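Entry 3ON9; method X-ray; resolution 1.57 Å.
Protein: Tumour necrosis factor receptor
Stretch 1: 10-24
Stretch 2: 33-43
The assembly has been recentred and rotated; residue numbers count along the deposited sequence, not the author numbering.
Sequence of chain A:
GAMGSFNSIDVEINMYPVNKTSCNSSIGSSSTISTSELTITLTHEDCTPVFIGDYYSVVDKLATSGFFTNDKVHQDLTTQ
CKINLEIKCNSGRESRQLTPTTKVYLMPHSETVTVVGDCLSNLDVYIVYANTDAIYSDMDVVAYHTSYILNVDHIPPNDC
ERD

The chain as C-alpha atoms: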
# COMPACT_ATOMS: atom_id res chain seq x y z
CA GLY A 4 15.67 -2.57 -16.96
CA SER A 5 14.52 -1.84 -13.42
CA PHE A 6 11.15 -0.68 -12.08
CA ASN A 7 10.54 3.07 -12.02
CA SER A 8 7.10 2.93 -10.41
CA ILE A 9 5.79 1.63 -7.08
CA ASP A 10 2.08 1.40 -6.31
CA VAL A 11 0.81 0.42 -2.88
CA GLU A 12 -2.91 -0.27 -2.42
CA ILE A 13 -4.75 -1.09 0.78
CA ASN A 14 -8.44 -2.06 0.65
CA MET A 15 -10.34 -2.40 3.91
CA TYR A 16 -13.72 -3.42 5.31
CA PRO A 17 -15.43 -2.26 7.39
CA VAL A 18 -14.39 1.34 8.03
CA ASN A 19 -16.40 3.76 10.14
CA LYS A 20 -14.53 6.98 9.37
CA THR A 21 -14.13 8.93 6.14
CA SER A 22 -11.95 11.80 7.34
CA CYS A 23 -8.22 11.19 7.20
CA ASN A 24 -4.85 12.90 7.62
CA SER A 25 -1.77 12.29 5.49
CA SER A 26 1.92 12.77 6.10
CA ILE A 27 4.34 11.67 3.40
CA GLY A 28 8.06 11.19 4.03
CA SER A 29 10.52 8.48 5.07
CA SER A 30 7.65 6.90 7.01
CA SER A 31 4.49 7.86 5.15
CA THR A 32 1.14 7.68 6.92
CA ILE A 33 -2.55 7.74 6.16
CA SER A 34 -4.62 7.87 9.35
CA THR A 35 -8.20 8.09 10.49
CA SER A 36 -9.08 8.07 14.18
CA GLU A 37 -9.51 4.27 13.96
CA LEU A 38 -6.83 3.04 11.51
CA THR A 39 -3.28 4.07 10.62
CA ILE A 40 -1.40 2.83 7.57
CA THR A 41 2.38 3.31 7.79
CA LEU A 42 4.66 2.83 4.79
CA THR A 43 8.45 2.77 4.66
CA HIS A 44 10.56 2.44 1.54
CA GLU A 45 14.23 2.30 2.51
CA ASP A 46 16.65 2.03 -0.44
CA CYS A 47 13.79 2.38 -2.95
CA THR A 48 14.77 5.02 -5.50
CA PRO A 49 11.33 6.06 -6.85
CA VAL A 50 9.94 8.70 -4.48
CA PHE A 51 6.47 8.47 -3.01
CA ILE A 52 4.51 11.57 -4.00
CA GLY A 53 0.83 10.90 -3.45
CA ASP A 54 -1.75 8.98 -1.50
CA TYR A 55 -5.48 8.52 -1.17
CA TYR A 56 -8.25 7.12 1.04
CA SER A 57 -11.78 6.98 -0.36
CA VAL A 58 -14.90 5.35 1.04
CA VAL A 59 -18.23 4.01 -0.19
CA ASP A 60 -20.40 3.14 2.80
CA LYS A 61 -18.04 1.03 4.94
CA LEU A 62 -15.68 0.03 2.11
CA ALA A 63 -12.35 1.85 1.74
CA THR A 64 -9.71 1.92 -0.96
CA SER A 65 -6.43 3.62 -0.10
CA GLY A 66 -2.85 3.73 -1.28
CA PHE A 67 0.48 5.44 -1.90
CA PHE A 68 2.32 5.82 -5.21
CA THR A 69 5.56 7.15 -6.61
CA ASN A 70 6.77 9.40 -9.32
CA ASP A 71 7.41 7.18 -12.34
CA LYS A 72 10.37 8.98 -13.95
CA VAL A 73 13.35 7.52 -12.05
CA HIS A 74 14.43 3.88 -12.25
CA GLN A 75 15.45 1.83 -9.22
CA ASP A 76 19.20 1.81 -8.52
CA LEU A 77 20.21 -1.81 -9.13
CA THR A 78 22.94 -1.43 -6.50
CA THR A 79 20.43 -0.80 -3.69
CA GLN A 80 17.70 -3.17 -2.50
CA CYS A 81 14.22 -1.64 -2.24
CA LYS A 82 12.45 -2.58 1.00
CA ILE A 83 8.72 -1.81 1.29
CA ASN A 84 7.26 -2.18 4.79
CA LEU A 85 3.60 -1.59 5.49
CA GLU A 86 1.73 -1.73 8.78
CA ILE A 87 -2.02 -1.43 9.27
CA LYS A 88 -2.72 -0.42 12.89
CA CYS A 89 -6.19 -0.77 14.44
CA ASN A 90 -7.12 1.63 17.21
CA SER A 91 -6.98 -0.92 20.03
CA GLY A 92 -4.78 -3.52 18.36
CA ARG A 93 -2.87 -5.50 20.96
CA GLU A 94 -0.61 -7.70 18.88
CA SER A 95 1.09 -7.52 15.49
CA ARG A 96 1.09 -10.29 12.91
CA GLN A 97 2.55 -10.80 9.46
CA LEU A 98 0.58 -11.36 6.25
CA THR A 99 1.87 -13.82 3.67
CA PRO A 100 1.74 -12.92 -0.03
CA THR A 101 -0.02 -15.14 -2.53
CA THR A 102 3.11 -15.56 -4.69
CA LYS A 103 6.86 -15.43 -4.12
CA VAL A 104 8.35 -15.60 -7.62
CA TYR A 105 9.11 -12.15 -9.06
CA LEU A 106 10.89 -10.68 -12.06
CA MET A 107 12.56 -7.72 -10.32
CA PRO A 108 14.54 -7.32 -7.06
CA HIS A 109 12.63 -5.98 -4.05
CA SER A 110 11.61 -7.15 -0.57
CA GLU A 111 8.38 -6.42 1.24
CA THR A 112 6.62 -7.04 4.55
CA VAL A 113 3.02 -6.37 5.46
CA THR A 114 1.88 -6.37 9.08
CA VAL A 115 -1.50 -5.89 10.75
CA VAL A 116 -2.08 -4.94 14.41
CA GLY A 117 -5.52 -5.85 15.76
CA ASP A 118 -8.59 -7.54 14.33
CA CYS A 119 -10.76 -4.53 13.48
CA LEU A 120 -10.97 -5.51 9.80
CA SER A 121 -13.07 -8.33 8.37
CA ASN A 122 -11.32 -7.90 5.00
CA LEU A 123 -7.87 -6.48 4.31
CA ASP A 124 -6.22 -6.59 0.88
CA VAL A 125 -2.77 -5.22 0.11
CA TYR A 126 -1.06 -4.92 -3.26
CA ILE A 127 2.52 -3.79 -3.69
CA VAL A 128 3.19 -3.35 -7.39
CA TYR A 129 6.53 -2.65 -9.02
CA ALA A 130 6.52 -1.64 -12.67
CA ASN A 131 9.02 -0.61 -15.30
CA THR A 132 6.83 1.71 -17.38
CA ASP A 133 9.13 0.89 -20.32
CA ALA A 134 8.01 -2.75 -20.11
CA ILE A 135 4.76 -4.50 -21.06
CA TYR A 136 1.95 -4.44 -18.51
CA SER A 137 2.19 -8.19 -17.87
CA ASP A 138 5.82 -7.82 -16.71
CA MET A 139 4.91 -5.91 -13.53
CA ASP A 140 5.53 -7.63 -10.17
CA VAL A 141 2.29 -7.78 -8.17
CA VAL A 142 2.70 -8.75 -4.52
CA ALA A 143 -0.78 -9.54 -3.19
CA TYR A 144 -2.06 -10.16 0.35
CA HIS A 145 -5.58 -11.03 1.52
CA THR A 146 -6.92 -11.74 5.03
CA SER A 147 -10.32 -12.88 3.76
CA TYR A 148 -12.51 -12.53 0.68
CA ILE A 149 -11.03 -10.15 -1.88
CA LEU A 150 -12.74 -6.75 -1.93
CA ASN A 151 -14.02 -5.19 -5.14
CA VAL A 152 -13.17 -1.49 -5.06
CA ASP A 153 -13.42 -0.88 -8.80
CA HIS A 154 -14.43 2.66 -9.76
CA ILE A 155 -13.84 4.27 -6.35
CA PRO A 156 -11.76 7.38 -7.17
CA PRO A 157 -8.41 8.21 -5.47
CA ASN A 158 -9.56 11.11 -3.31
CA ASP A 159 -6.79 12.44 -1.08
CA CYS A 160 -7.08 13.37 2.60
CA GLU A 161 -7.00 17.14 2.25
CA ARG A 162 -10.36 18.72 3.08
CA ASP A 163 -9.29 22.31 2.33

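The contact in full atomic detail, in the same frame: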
# COMPACT_ATOMS: atom_id res chain seq x y z
N ASP A 10 3.47 1.16 -6.63
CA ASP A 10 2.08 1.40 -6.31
C ASP A 10 1.78 0.54 -5.10
O ASP A 10 2.09 -0.65 -5.09
CB ASP A 10 1.22 1.00 -7.53
CG ASP A 10 -0.23 0.71 -7.16
OD1 ASP A 10 -1.03 1.65 -7.13
OD2 ASP A 10 -0.55 -0.49 -6.95
N VAL A 11 1.23 1.15 -4.06
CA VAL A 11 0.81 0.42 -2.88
C VAL A 11 -0.68 0.68 -2.69
O VAL A 11 -1.09 1.83 -2.65
CB VAL A 11 1.61 0.86 -1.63
CG1 VAL A 11 1.10 0.12 -0.39
CG2 VAL A 11 3.09 0.61 -1.83
N GLU A 12 -1.47 -0.38 -2.61
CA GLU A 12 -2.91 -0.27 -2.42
C GLU A 12 -3.32 -1.03 -1.19
O GLU A 12 -2.86 -2.15 -0.97
CB GLU A 12 -3.68 -0.86 -3.60
CG GLU A 12 -3.36 -0.23 -4.93
CD GLU A 12 -3.75 -1.14 -6.09
OE1 GLU A 12 -4.95 -1.47 -6.23
OE2 GLU A 12 -2.85 -1.53 -6.86
N ILE A 13 -4.20 -0.43 -0.40
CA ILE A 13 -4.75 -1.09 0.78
C ILE A 13 -6.27 -0.96 0.77
O ILE A 13 -6.81 0.15 0.86
CB ILE A 13 -4.17 -0.47 2.10
CG1 ILE A 13 -2.63 -0.37 2.05
CG2 ILE A 13 -4.60 -1.30 3.30
CD1 ILE A 13 -2.09 0.98 1.55
N ASN A 14 -6.98 -2.09 0.67
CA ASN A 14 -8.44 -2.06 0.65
C ASN A 14 -8.96 -2.68 1.93
O ASN A 14 -8.42 -3.68 2.38
CB ASN A 14 -8.97 -2.76 -0.60
CG ASN A 14 -8.48 -2.10 -1.87
OD1 ASN A 14 -8.29 -0.88 -1.90
ND2 ASN A 14 -8.25 -2.89 -2.92
N MET A 15 -9.97 -2.07 2.53
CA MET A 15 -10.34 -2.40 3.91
C MET A 15 -11.85 -2.42 4.12
O MET A 15 -12.57 -1.60 3.57
CB MET A 15 -9.72 -1.38 4.88
CG MET A 15 -8.20 -1.30 4.78
SD MET A 15 -7.50 -0.10 5.93
CE MET A 15 -7.99 1.44 5.13
N TYR A 16 -12.31 -3.36 4.94
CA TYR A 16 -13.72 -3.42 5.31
C TYR A 16 -13.84 -4.07 6.68
O TYR A 16 -13.18 -5.05 6.95
CB TYR A 16 -14.50 -4.25 4.29
CG TYR A 16 -15.99 -4.16 4.48
CD1 TYR A 16 -16.75 -3.22 3.79
CD2 TYR A 16 -16.64 -4.98 5.39
CE1 TYR A 16 -18.11 -3.12 3.98
CE2 TYR A 16 -18.01 -4.89 5.58
CZ TYR A 16 -18.73 -3.96 4.87
OH TYR A 16 -20.09 -3.87 5.07
N PRO A 17 -14.68 -3.50 7.57
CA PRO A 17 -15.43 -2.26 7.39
C PRO A 17 -14.69 -1.06 7.99
O PRO A 17 -13.96 -1.22 8.98
CB PRO A 17 -16.69 -2.49 8.25
CG PRO A 17 -16.25 -3.50 9.30
CD PRO A 17 -14.94 -4.12 8.88
N VAL A 18 -14.88 0.11 7.41
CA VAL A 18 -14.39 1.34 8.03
C VAL A 18 -15.57 2.18 8.48
O VAL A 18 -16.66 2.12 7.89
CB VAL A 18 -13.44 2.16 7.12
CG1 VAL A 18 -12.19 1.35 6.78
CG2 VAL A 18 -14.14 2.64 5.85
N ASN A 19 -15.36 2.93 9.56
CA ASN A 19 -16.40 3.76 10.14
C ASN A 19 -16.14 5.25 9.98
O ASN A 19 -16.99 6.07 10.32
CB ASN A 19 -16.52 3.46 11.63
CG ASN A 19 -16.87 2.02 11.90
OD1 ASN A 19 -17.96 1.57 11.57
ND2 ASN A 19 -15.94 1.28 12.51
N LYS A 20 -14.95 5.59 9.50
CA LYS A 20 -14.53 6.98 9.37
C LYS A 20 -14.14 7.30 7.94
O LYS A 20 -13.53 6.46 7.26
CB LYS A 20 -13.34 7.28 10.28
CG LYS A 20 -13.51 6.89 11.73
CD LYS A 20 -14.67 7.62 12.37
CE LYS A 20 -14.78 7.24 13.84
NZ LYS A 20 -15.91 7.94 14.49
N THR A 21 -14.48 8.50 7.49
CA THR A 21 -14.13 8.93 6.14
C THR A 21 -13.05 9.99 6.15
O THR A 21 -12.30 10.13 5.19
CB THR A 21 -15.37 9.42 5.36
OG1 THR A 21 -15.96 10.54 6.03
CG2 THR A 21 -16.40 8.30 5.24
N SER A 22 -12.96 10.74 7.25
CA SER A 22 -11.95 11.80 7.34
C SER A 22 -10.59 11.24 7.69
O SER A 22 -10.45 10.44 8.62
CB SER A 22 -12.37 12.85 8.36
OG SER A 22 -13.49 13.57 7.89
N CYS A 23 -9.57 11.67 6.96
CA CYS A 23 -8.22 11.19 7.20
C CYS A 23 -7.18 12.31 7.17
O CYS A 23 -7.45 13.42 6.69
CB CYS A 23 -7.83 10.08 6.21
SG CYS A 23 -7.94 10.53 4.45
N ASN A 24 -5.99 11.99 7.66
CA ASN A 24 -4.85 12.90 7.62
C ASN A 24 -3.66 12.18 7.02
O ASN A 24 -3.40 11.00 7.32
CB ASN A 24 -4.50 13.39 9.03
CG ASN A 24 -4.04 14.82 9.03
OD1 ASN A 24 -4.75 15.70 8.55
ND2 ASN A 24 -2.85 15.08 9.58
N ILE A 33 -1.16 7.33 6.31
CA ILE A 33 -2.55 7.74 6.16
C ILE A 33 -3.24 7.33 7.45
O ILE A 33 -3.11 6.19 7.86
CB ILE A 33 -3.23 7.01 4.99
CG1 ILE A 33 -2.55 7.36 3.66
CG2 ILE A 33 -4.73 7.29 4.97
CD1 ILE A 33 -2.82 6.34 2.53
N SER A 34 -3.95 8.24 8.11
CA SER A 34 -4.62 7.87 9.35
C SER A 34 -6.02 8.44 9.48
O SER A 34 -6.27 9.60 9.14
CB SER A 34 -3.79 8.31 10.57
OG SER A 34 -4.26 7.63 11.73
N THR A 35 -6.93 7.61 9.97
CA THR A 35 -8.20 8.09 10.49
C THR A 35 -8.07 7.96 11.99
O THR A 35 -6.99 7.63 12.49
CB THR A 35 -9.38 7.24 10.00
OG1 THR A 35 -9.25 5.90 10.50
CG2 THR A 35 -9.41 7.21 8.49
N SER A 36 -9.14 8.21 12.73
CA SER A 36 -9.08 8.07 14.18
C SER A 36 -9.17 6.60 14.59
O SER A 36 -9.07 6.30 15.77
CB SER A 36 -10.21 8.84 14.84
OG SER A 36 -11.47 8.41 14.36
N GLU A 37 -9.37 5.70 13.62
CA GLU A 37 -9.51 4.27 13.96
C GLU A 37 -8.47 3.36 13.30
O GLU A 37 -8.28 2.22 13.73
CB GLU A 37 -10.92 3.76 13.63
CG GLU A 37 -11.17 3.65 12.14
CD GLU A 37 -12.56 3.15 11.79
OE1 GLU A 37 -13.33 2.75 12.69
OE2 GLU A 37 -12.88 3.18 10.59
N LEU A 38 -7.79 3.85 12.26
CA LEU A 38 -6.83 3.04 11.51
C LEU A 38 -5.66 3.90 11.06
O LEU A 38 -5.86 5.02 10.61
CB LEU A 38 -7.49 2.44 10.26
CG LEU A 38 -8.31 1.16 10.48
CD1 LEU A 38 -9.36 0.99 9.38
CD2 LEU A 38 -7.40 -0.05 10.55
N THR A 39 -4.44 3.37 11.17
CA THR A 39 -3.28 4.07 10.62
C THR A 39 -2.54 3.12 9.70
O THR A 39 -2.29 1.96 10.06
CB THR A 39 -2.32 4.56 11.71
OG1 THR A 39 -3.01 5.42 12.62
CG2 THR A 39 -1.14 5.34 11.08
N ILE A 40 -2.21 3.60 8.51
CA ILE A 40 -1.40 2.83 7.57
C ILE A 40 -0.05 3.52 7.46
O ILE A 40 0.02 4.70 7.10
CB ILE A 40 -2.05 2.75 6.19
CG1 ILE A 40 -3.48 2.21 6.29
CG2 ILE A 40 -1.19 1.88 5.25
CD1 ILE A 40 -4.29 2.37 5.01
N THR A 41 1.01 2.78 7.77
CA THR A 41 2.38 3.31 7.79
C THR A 41 3.25 2.57 6.77
O THR A 41 3.38 1.34 6.80
CB THR A 41 3.01 3.19 9.19
OG1 THR A 41 2.19 3.87 10.14
CG2 THR A 41 4.43 3.77 9.21
N LEU A 42 3.82 3.34 5.85
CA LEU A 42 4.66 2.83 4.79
C LEU A 42 6.10 3.32 4.88
O LEU A 42 6.35 4.52 4.93
CB LEU A 42 4.09 3.28 3.44
CG LEU A 42 5.01 3.12 2.23
CD1 LEU A 42 5.20 1.66 1.83
CD2 LEU A 42 4.45 3.93 1.08
N THR A 43 7.05 2.39 4.88
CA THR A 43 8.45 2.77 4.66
C THR A 43 8.98 2.18 3.35
O THR A 43 8.39 1.27 2.77
CB THR A 43 9.38 2.41 5.84
OG1 THR A 43 9.46 1.00 5.99
CG2 THR A 43 8.88 3.04 7.14
O HOH W 1 -11.13 9.85 11.30

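Two kinds of contact join these stretches, which together bury 717 Å². Where strand 10-16 faces strand 38-43, the axes come no closer than 10.2 Å and run nearly antiparallel at 162°, a spacing too wide for backbone pairing, so side chains fill the gap. Alternation sets the pattern: Val-11, Ile-13 and Met-15 point toward the other stretch, as do Leu-38, Ile-40 and Leu-42, and all six are buried. Ile-13 CD1 lies 3.9 Å from Ile-40 CG2; its chi1 is m, but chi2, at 93°, sits between wells. Met-15, with chi1 m, chi2 t and chi3 m, touches two residues: its SD is 4.1 Å from Leu-38 CD1 and its CE 3.8 Å from Ile-40 CD1. An unbranched, flexible chain suits that reach. Val-11 CG2 meets Leu-42 CD1 more loosely, at 4.4 Å.

Beyond the strand, Glu-37 supplies the polar anchor. With chi1 p and chi2 t, its extended side chain carries the carboxylate to the loop, where OE2 accepts from Asn-19 N (2.7 Å, 171°) and OE1 from Asn-19 ND2 (3.0 Å, 162°). Asn-19, chi1 m, thus engages both oxygens through backbone and side chain. A weak bond from Lys-20 N to Glu-37 OE2 (3.4 Å, 131°) adds to this. The end of Lys-20 leads away, while its CB packs 4.0 Å from Thr-35 CB.

Backbone pairing appears at Asn-24 and Ser-34, an antiparallel hydrogen-bonded pair: Asn-24 N to Ser-34 O is 2.8 Å, and Ser-34 N to Asn-24 O is 2.9 Å. Nearby, water 1 donates to Ser-22 O (2.8 Å) and accepts from Ser-36 N (2.9 Å), bridging the stretches. Thr-35, chi1 p, places OG1 to accept from Glu-37 N and Leu-38 N, both at 3.1 Å, bracing the turn that presents Glu-37, while its CG2 lies 4.0 Å from Cys-23 CB.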